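Local structure of ornithine carbamoyltransferase (Gloeobacter violaceus, 3GD5) at residues F66-A69 against M70-G74; H35-R39 against G40-A44; S203-A206 against G207-G210. The protein probably catalyses the reversible transfer of the carbamoyl group from carbamoyl phosphate to ornithine, giving citrulline and phosphate in arginine biosynthesis. All coordinates share one frame; numbering follows the deposited sequence.

Interaction 1 of 3, residues F66-A69 against M70-G74; sequences FTVA and MYQLG
Ala69 O takes two weak backbone bonds at the end of helix 60-72. Leu73 N comes to 3.2 Å from Ala69 O, and Gln72 N to 3.1 Å from Ala69 O. Gln72 N also bonds to Val68 O at 2.9 Å, so this N-H is shared by two carbonyls. Farther back the bonding is regular: Met70 N meets Phe66 O at 3.0 Å with an N-H...O angle of 166°. Thr67 O accepts Tyr71 N at 3.0 Å and lies over one face of the Tyr71 ring, offset toward the rim, 3.2 Å from Tyr71 CG. The ring reaches back over the turn because its CG stands beside the backbone N, opposite the carbonyl carbon (chi1 -75°). Thr67 OG1 lies near the far half of the ring, 3.4 Å from Tyr71 CE2. Val68 and Gln72 run side by side in the same direction, and the Gln72 CG methylene rests against Val68 O. The sides of the helix have different neighbours. Phe66 and Met70 pack on strand 50-55, and Ala69 and Leu73 on helix 293-312. Thr67 and Val68 meet Ile78 of a second subunit. Phe66 also lies near Thr62 and Cys139, which by similarity bind carbamoyl phosphate. The chain leaves the helix at Gly74, where phi is 84° and Gly74 N bonds to Tyr71 O. This is a Schellman motif. It closes the helix of the beta-alpha-beta unit 50-55, 60-72, 76-79 in the carbamoyl phosphate domain.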
loop_
_atom_site.group_PDB
_atom_site.type_symbol
_atom_site.label_atom_id
_atom_site.label_comp_id
_atom_site.label_asym_id
_atom_site.label_seq_id
_atom_site.Cartn_x
_atom_site.Cartn_y
_atom_site.Cartn_z
ATOM N N PHE A 66 2.731 11.073 -27.879
ATOM C CA PHE A 66 3.251 9.985 -28.710
ATOM C C PHE A 66 2.147 9.165 -29.380
ATOM O O PHE A 66 2.269 8.798 -30.552
ATOM C CB PHE A 66 4.109 9.035 -27.877
ATOM C CG PHE A 66 5.569 9.323 -27.945
ATOM C CD1 PHE A 66 6.279 9.095 -29.120
ATOM C CD2 PHE A 66 6.243 9.838 -26.841
ATOM C CE1 PHE A 66 7.636 9.374 -29.195
ATOM C CE2 PHE A 66 7.607 10.122 -26.910
ATOM C CZ PHE A 66 8.299 9.889 -28.091
ATOM N N THR A 67 1.082 8.878 -28.630
ATOM C CA THR A 67 -0.028 8.073 -29.128
ATOM C C THR A 67 -0.848 8.753 -30.214
ATOM O O THR A 67 -1.238 8.108 -31.188
ATOM C CB THR A 67 -0.977 7.612 -27.959
ATOM O OG1 THR A 67 -2.152 6.982 -28.504
ATOM C CG2 THR A 67 -1.420 8.793 -27.131
ATOM N N VAL A 68 -1.126 10.046 -30.058
ATOM C CA VAL A 68 -1.880 10.750 -31.079
ATOM C C VAL A 68 -0.990 10.897 -32.314
ATOM O O VAL A 68 -1.482 10.873 -33.447
ATOM C CB VAL A 68 -2.341 12.146 -30.594
ATOM C CG1 VAL A 68 -3.054 12.884 -31.732
ATOM C CG2 VAL A 68 -3.303 11.991 -29.405
ATOM N N ALA A 69 0.319 11.031 -32.100
ATOM C CA ALA A 69 1.260 11.159 -33.220
ATOM C C ALA A 69 1.194 9.899 -34.076
ATOM O O ALA A 69 0.999 9.968 -35.293
ATOM C CB ALA A 69 2.686 11.373 -32.705
ATOM N N MET A 70 1.340 8.742 -33.440
ATOM C CA MET A 70 1.279 7.481 -34.168
ATOM C C MET A 70 -0.100 7.285 -34.812
ATOM O O MET A 70 -0.206 6.764 -35.925
ATOM C CB MET A 70 1.613 6.315 -33.234
ATOM C CG MET A 70 1.776 4.983 -33.957
ATOM S SD MET A 70 2.993 5.045 -35.304
ATOM C CE MET A 70 3.305 3.242 -35.519
ATOM N N TYR A 71 -1.163 7.710 -34.134
ATOM C CA TYR A 71 -2.497 7.567 -34.718
ATOM C C TYR A 71 -2.646 8.414 -35.988
ATOM O O TYR A 71 -3.303 8.003 -36.941
ATOM C CB TYR A 71 -3.586 7.976 -33.729
ATOM C CG TYR A 71 -3.858 6.985 -32.624
ATOM C CD1 TYR A 71 -3.393 5.667 -32.696
ATOM C CD2 TYR A 71 -4.600 7.363 -31.507
ATOM C CE1 TYR A 71 -3.666 4.753 -31.672
ATOM C CE2 TYR A 71 -4.878 6.468 -30.487
ATOM C CZ TYR A 71 -4.414 5.173 -30.571
ATOM O OH TYR A 71 -4.713 4.300 -29.552
ATOM N N GLN A 72 -2.041 9.594 -36.002
ATOM C CA GLN A 72 -2.149 10.452 -37.173
ATOM C C GLN A 72 -1.315 9.935 -38.335
ATOM O O GLN A 72 -1.509 10.358 -39.471
ATOM C CB GLN A 72 -1.766 11.892 -36.826
ATOM C CG GLN A 72 -2.823 12.563 -35.967
ATOM C CD GLN A 72 -2.612 14.050 -35.797
ATOM O OE1 GLN A 72 -3.472 14.749 -35.263
ATOM N NE2 GLN A 72 -1.472 14.542 -36.249
ATOM N N LEU A 73 -0.393 9.022 -38.041
ATOM C CA LEU A 73 0.444 8.414 -39.062
ATOM C C LEU A 73 -0.224 7.127 -39.543
ATOM O O LEU A 73 0.279 6.452 -40.441
ATOM C CB LEU A 73 1.839 8.113 -38.506
ATOM C CG LEU A 73 2.712 9.351 -38.254
ATOM C CD1 LEU A 73 4.030 8.946 -37.607
ATOM C CD2 LEU A 73 2.978 10.066 -39.578
ATOM N N GLY A 74 -1.358 6.788 -38.932
ATOM C CA GLY A 74 -2.090 5.593 -39.322
ATOM C C GLY A 74 -1.626 4.287 -38.688
ATOM O O GLY A 74 -1.977 3.201 -39.157
#

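Interaction 2 of 3, residues H35-R39 against G40-A44; sequences HQLKR and GERVA
The Arg42 guanidinium is met at its edge, in plane, by Gln36 OE1, and the Gln36 amide stands almost square to it, the planes 89° apart. The bond, 2.7 Å from Arg42 NH1 to Gln36 OE1, is weak because it is bent. The Arg39 guanidinium carries Lys38 CD over the centre of one face and has His35 ND1 at its edge. The His35 ring and the Glu41 carboxylate are also nearly perpendicular, with His35 NE2 3.6 Å from Glu41 OE2. These side chains surround a Schellman motif that ends helix 24-39. Gly40 is its C-prime residue, with phi at 79°. Glu41 N bonds to Gln36 O at 2.8 Å, and Gly40 N makes a weak bond to Leu37 O at 3.3 Å. Glu41 lies alongside Arg39 and points the same way. Glu41 OE2 touches the aliphatic part of that chain, 3.3 Å from Arg39 CB. The charged ends stay apart, with Arg39 NE 5.6 Å from Glu41 OE2. Arg39 instead forms a salt bridge with Glu150, which Lys38 shares. Lys38 also bonds to Asn299 on helix 293-312, so two basic residues tie this helix end to neighbouring parts of the chain. Past the glycine the chain turns back along the helix end. Arg42 CG stands opposite its own backbone N (chi1 -166°), and the chain then bends at chi2, which carries the guanidinium to Gln36. The start of the same side chain meets Leu37, with Arg42 CB 3.7 Å from Leu37 CD1.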
loop_
_atom_site.group_PDB
_atom_site.type_symbol
_atom_site.label_atom_id
_atom_site.label_comp_id
_atom_site.label_asym_id
_atom_site.label_seq_id
_atom_site.Cartn_x
_atom_site.Cartn_y
_atom_site.Cartn_z
ATOM N N HIS A 35 7.648 20.175 -39.810
ATOM C CA HIS A 35 6.921 21.328 -40.340
ATOM C C HIS A 35 6.041 20.953 -41.527
ATOM O O HIS A 35 4.873 21.331 -41.591
ATOM C CB HIS A 35 7.890 22.430 -40.773
ATOM C CG HIS A 35 7.232 23.540 -41.532
ATOM N ND1 HIS A 35 6.297 24.379 -40.965
ATOM C CD2 HIS A 35 7.356 23.932 -42.823
ATOM C CE1 HIS A 35 5.874 25.242 -41.873
ATOM N NE2 HIS A 35 6.501 24.991 -43.009
ATOM N N GLN A 36 6.602 20.207 -42.470
ATOM C CA GLN A 36 5.846 19.808 -43.646
ATOM C C GLN A 36 4.654 18.966 -43.231
ATOM O O GLN A 36 3.555 19.122 -43.761
ATOM C CB GLN A 36 6.729 19.006 -44.598
ATOM C CG GLN A 36 8.003 19.708 -44.997
ATOM C CD GLN A 36 8.847 18.869 -45.934
ATOM O OE1 GLN A 36 9.138 17.703 -45.651
ATOM N NE2 GLN A 36 9.252 19.459 -47.055
ATOM N N LEU A 37 4.885 18.067 -42.283
ATOM C CA LEU A 37 3.829 17.192 -41.793
ATOM C C LEU A 37 2.758 18.026 -41.102
ATOM O O LEU A 37 1.568 17.810 -41.285
ATOM C CB LEU A 37 4.422 16.162 -40.823
ATOM C CG LEU A 37 4.616 14.708 -41.284
ATOM C CD1 LEU A 37 4.842 14.621 -42.778
ATOM C CD2 LEU A 37 5.780 14.102 -40.517
ATOM N N LYS A 38 3.192 18.998 -40.319
ATOM C CA LYS A 38 2.257 19.850 -39.606
ATOM C C LYS A 38 1.368 20.656 -40.555
ATOM O O LYS A 38 0.165 20.767 -40.335
ATOM C CB LYS A 38 3.024 20.801 -38.681
ATOM C CG LYS A 38 2.131 21.647 -37.793
ATOM C CD LYS A 38 2.941 22.540 -36.874
ATOM C CE LYS A 38 2.034 23.358 -35.959
ATOM N NZ LYS A 38 2.806 24.304 -35.095
ATOM N N ARG A 39 1.961 21.202 -41.616
ATOM C CA ARG A 39 1.216 22.026 -42.565
ATOM C C ARG A 39 0.515 21.255 -43.674
ATOM O O ARG A 39 -0.217 21.840 -44.473
ATOM C CB ARG A 39 2.145 23.090 -43.173
ATOM C CG ARG A 39 2.508 24.235 -42.220
ATOM C CD ARG A 39 3.154 23.722 -40.924
ATOM N NE ARG A 39 3.504 24.788 -39.980
ATOM C CZ ARG A 39 2.621 25.537 -39.321
ATOM N NH1 ARG A 39 1.317 25.349 -39.493
ATOM N NH2 ARG A 39 3.043 26.471 -38.482
ATOM N N GLY A 40 0.729 19.942 -43.719
ATOM C CA GLY A 40 0.093 19.136 -44.743
ATOM C C GLY A 40 0.803 19.247 -46.078
ATOM O O GLY A 40 0.252 18.878 -47.111
ATOM N N GLU A 41 2.025 19.770 -46.055
ATOM C CA GLU A 41 2.835 19.918 -47.260
ATOM C C GLU A 41 3.533 18.591 -47.510
ATOM O O GLU A 41 4.307 18.439 -48.457
ATOM C CB GLU A 41 3.889 21.006 -47.058
ATOM C CG GLU A 41 3.335 22.411 -46.913
ATOM C CD GLU A 41 4.376 23.378 -46.389
ATOM O OE1 GLU A 41 5.552 23.251 -46.792
ATOM O OE2 GLU A 41 4.025 24.266 -45.580
ATOM N N ARG A 42 3.251 17.629 -46.642
ATOM C CA ARG A 42 3.851 16.307 -46.730
ATOM C C ARG A 42 2.893 15.340 -46.045
ATOM O O ARG A 42 2.040 15.756 -45.262
ATOM C CB ARG A 42 5.198 16.316 -46.007
ATOM C CG ARG A 42 6.100 15.132 -46.290
ATOM C CD ARG A 42 6.705 15.201 -47.686
ATOM N NE ARG A 42 7.724 14.167 -47.889
ATOM C CZ ARG A 42 8.962 14.215 -47.400
ATOM N NH1 ARG A 42 9.358 15.253 -46.672
ATOM N NH2 ARG A 42 9.808 13.217 -47.632
ATOM N N VAL A 43 3.023 14.054 -46.349
ATOM C CA VAL A 43 2.163 13.048 -45.742
ATOM C C VAL A 43 2.916 11.743 -45.551
ATOM O O VAL A 43 3.434 11.177 -46.507
ATOM C CB VAL A 43 0.916 12.775 -46.603
ATOM C CG1 VAL A 43 0.114 11.625 -46.011
ATOM C CG2 VAL A 43 0.054 14.017 -46.671
ATOM N N ALA A 44 2.988 11.283 -44.304
ATOM C CA ALA A 44 3.664 10.034 -43.975
ATOM C C ALA A 44 2.610 9.005 -43.574
ATOM O O ALA A 44 1.431 9.334 -43.420
ATOM C CB ALA A 44 4.645 10.247 -42.836
#

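Interaction 3 of 3, residues S203-A206 against G207-G210; sequences SEIA and GRTG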
loop_
_atom_site.group_PDB
_atom_site.type_symbol
_atom_site.label_atom_id
_atom_site.label_comp_id
_atom_site.label_asym_id
_atom_site.label_seq_id
_atom_site.Cartn_x
_atom_site.Cartn_y
_atom_site.Cartn_z
ATOM N N SER A 203 29.725 22.843 -26.866
ATOM C CA SER A 203 30.661 23.875 -27.310
ATOM C C SER A 203 31.375 23.424 -28.578
ATOM O O SER A 203 31.503 24.189 -29.534
ATOM C CB SER A 203 31.688 24.170 -26.218
ATOM O OG SER A 203 31.053 24.689 -25.066
ATOM N N GLU A 204 31.836 22.177 -28.580
ATOM C CA GLU A 204 32.514 21.611 -29.739
ATOM C C GLU A 204 31.631 21.765 -30.976
ATOM O O GLU A 204 32.105 22.144 -32.047
ATOM C CB GLU A 204 32.818 20.131 -29.500
ATOM C CG GLU A 204 33.424 19.410 -30.700
ATOM C CD GLU A 204 33.576 17.912 -30.475
ATOM O OE1 GLU A 204 34.029 17.209 -31.405
ATOM O OE2 GLU A 204 33.242 17.433 -29.368
ATOM N N ILE A 205 30.343 21.471 -30.822
ATOM C CA ILE A 205 29.395 21.579 -31.925
ATOM C C ILE A 205 29.224 23.033 -32.343
ATOM O O ILE A 205 29.170 23.348 -33.531
ATOM C CB ILE A 205 28.000 21.051 -31.524
ATOM C CG1 ILE A 205 28.074 19.562 -31.179
ATOM C CG2 ILE A 205 27.005 21.297 -32.661
ATOM C CD1 ILE A 205 28.340 18.696 -32.368
ATOM N N ALA A 206 29.121 23.911 -31.351
ATOM C CA ALA A 206 28.931 25.333 -31.588
ATOM C C ALA A 206 30.129 25.943 -32.309
ATOM O O ALA A 206 29.999 26.951 -33.013
ATOM C CB ALA A 206 28.696 26.046 -30.266
ATOM N N GLY A 207 31.290 25.321 -32.131
ATOM C CA GLY A 207 32.494 25.813 -32.767
ATOM C C GLY A 207 32.381 25.778 -34.276
ATOM O O GLY A 207 32.993 26.589 -34.973
ATOM N N ARG A 208 31.582 24.845 -34.778
ATOM C CA ARG A 208 31.398 24.689 -36.211
ATOM C C ARG A 208 30.132 25.364 -36.718
ATOM O O ARG A 208 29.967 25.569 -37.919
ATOM C CB ARG A 208 31.386 23.200 -36.562
ATOM C CG ARG A 208 32.640 22.475 -36.086
ATOM C CD ARG A 208 32.721 21.014 -36.535
ATOM N NE ARG A 208 31.868 20.110 -35.761
ATOM C CZ ARG A 208 30.566 19.941 -35.964
ATOM N NH1 ARG A 208 29.945 20.614 -36.926
ATOM N NH2 ARG A 208 29.885 19.086 -35.213
ATOM N N THR A 209 29.236 25.721 -35.807
ATOM C CA THR A 209 27.991 26.366 -36.207
ATOM C C THR A 209 28.038 27.863 -35.947
ATOM O O THR A 209 27.171 28.607 -36.399
ATOM C CB THR A 209 26.785 25.761 -35.464
ATOM O OG1 THR A 209 26.955 25.935 -34.051
ATOM C CG2 THR A 209 26.657 24.277 -35.783
ATOM N N GLY A 210 29.055 28.295 -35.207
ATOM C CA GLY A 210 29.210 29.708 -34.910
ATOM C C GLY A 210 28.333 30.232 -33.788
ATOM O O GLY A 210 28.123 31.444 -33.675
#
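Ala206 and Ile205 bury the most surface here, and their carbonyls take up the N-H groups of the final turn of helix 196-209. Ala206 O accepts Gly210 N at 2.7 Å and, weakly, Thr209 N. Ile205 O accepts Arg208 N at 3.1 Å, with the donor well above the carbonyl plane. Thr209 N adds a second, weak bond to Ile205 O. Before them, Gly207 N bonds to Ser203 O at 2.8 Å. The Ile205 side chain crosses that of Arg208, with Ile205 CD1 3.3 Å from Arg208 NH2. The Arg208 chain bends at chi3 (-77°), which brings a face of its guanidinium over Ile205 CA. Its charge is met by Glu24 in a salt bridge. Thr209 OG1 sits 3.2 Å from Ala206 CA and bonds to Ala178 O of helix 168-180. Ile205 and Ala206 pack on Ala178 as well. Gly210, with positive phi, then leads toward strand 213-216 of this beta-alpha-beta unit. Several of these backbone bonds are weak, so the last turn is probably held less regularly than a full helix turn, and the polar links to Glu24 and Ala178 probably help to fix its side chains.

Overall arrangement
Interactions 1 and 2 are neighbours in the carbamoyl phosphate domain, their centres about 14 Å apart. They touch where Leu73 CD2 packs on Ala44 CB at 3.7 Å. Both also lean on helix 293-312, through Leu308 and Ala309. Interaction 3 lies in the ornithine-binding domain. Its centre is about 35 Å from that of interaction 1 and about 30 Å from that of interaction 2. All three are helix ends where a glycine with positive phi turns the chain. Interaction 1 is nearest the probable active site: the Phe66 side chain is about 3 Å from that of Thr62. In interaction 2, the Lys38 side chain is about 10 Å from that of Arg300, which by similarity binds carbamoyl phosphate. Interaction 3 lies away from the probable substrate-binding residues.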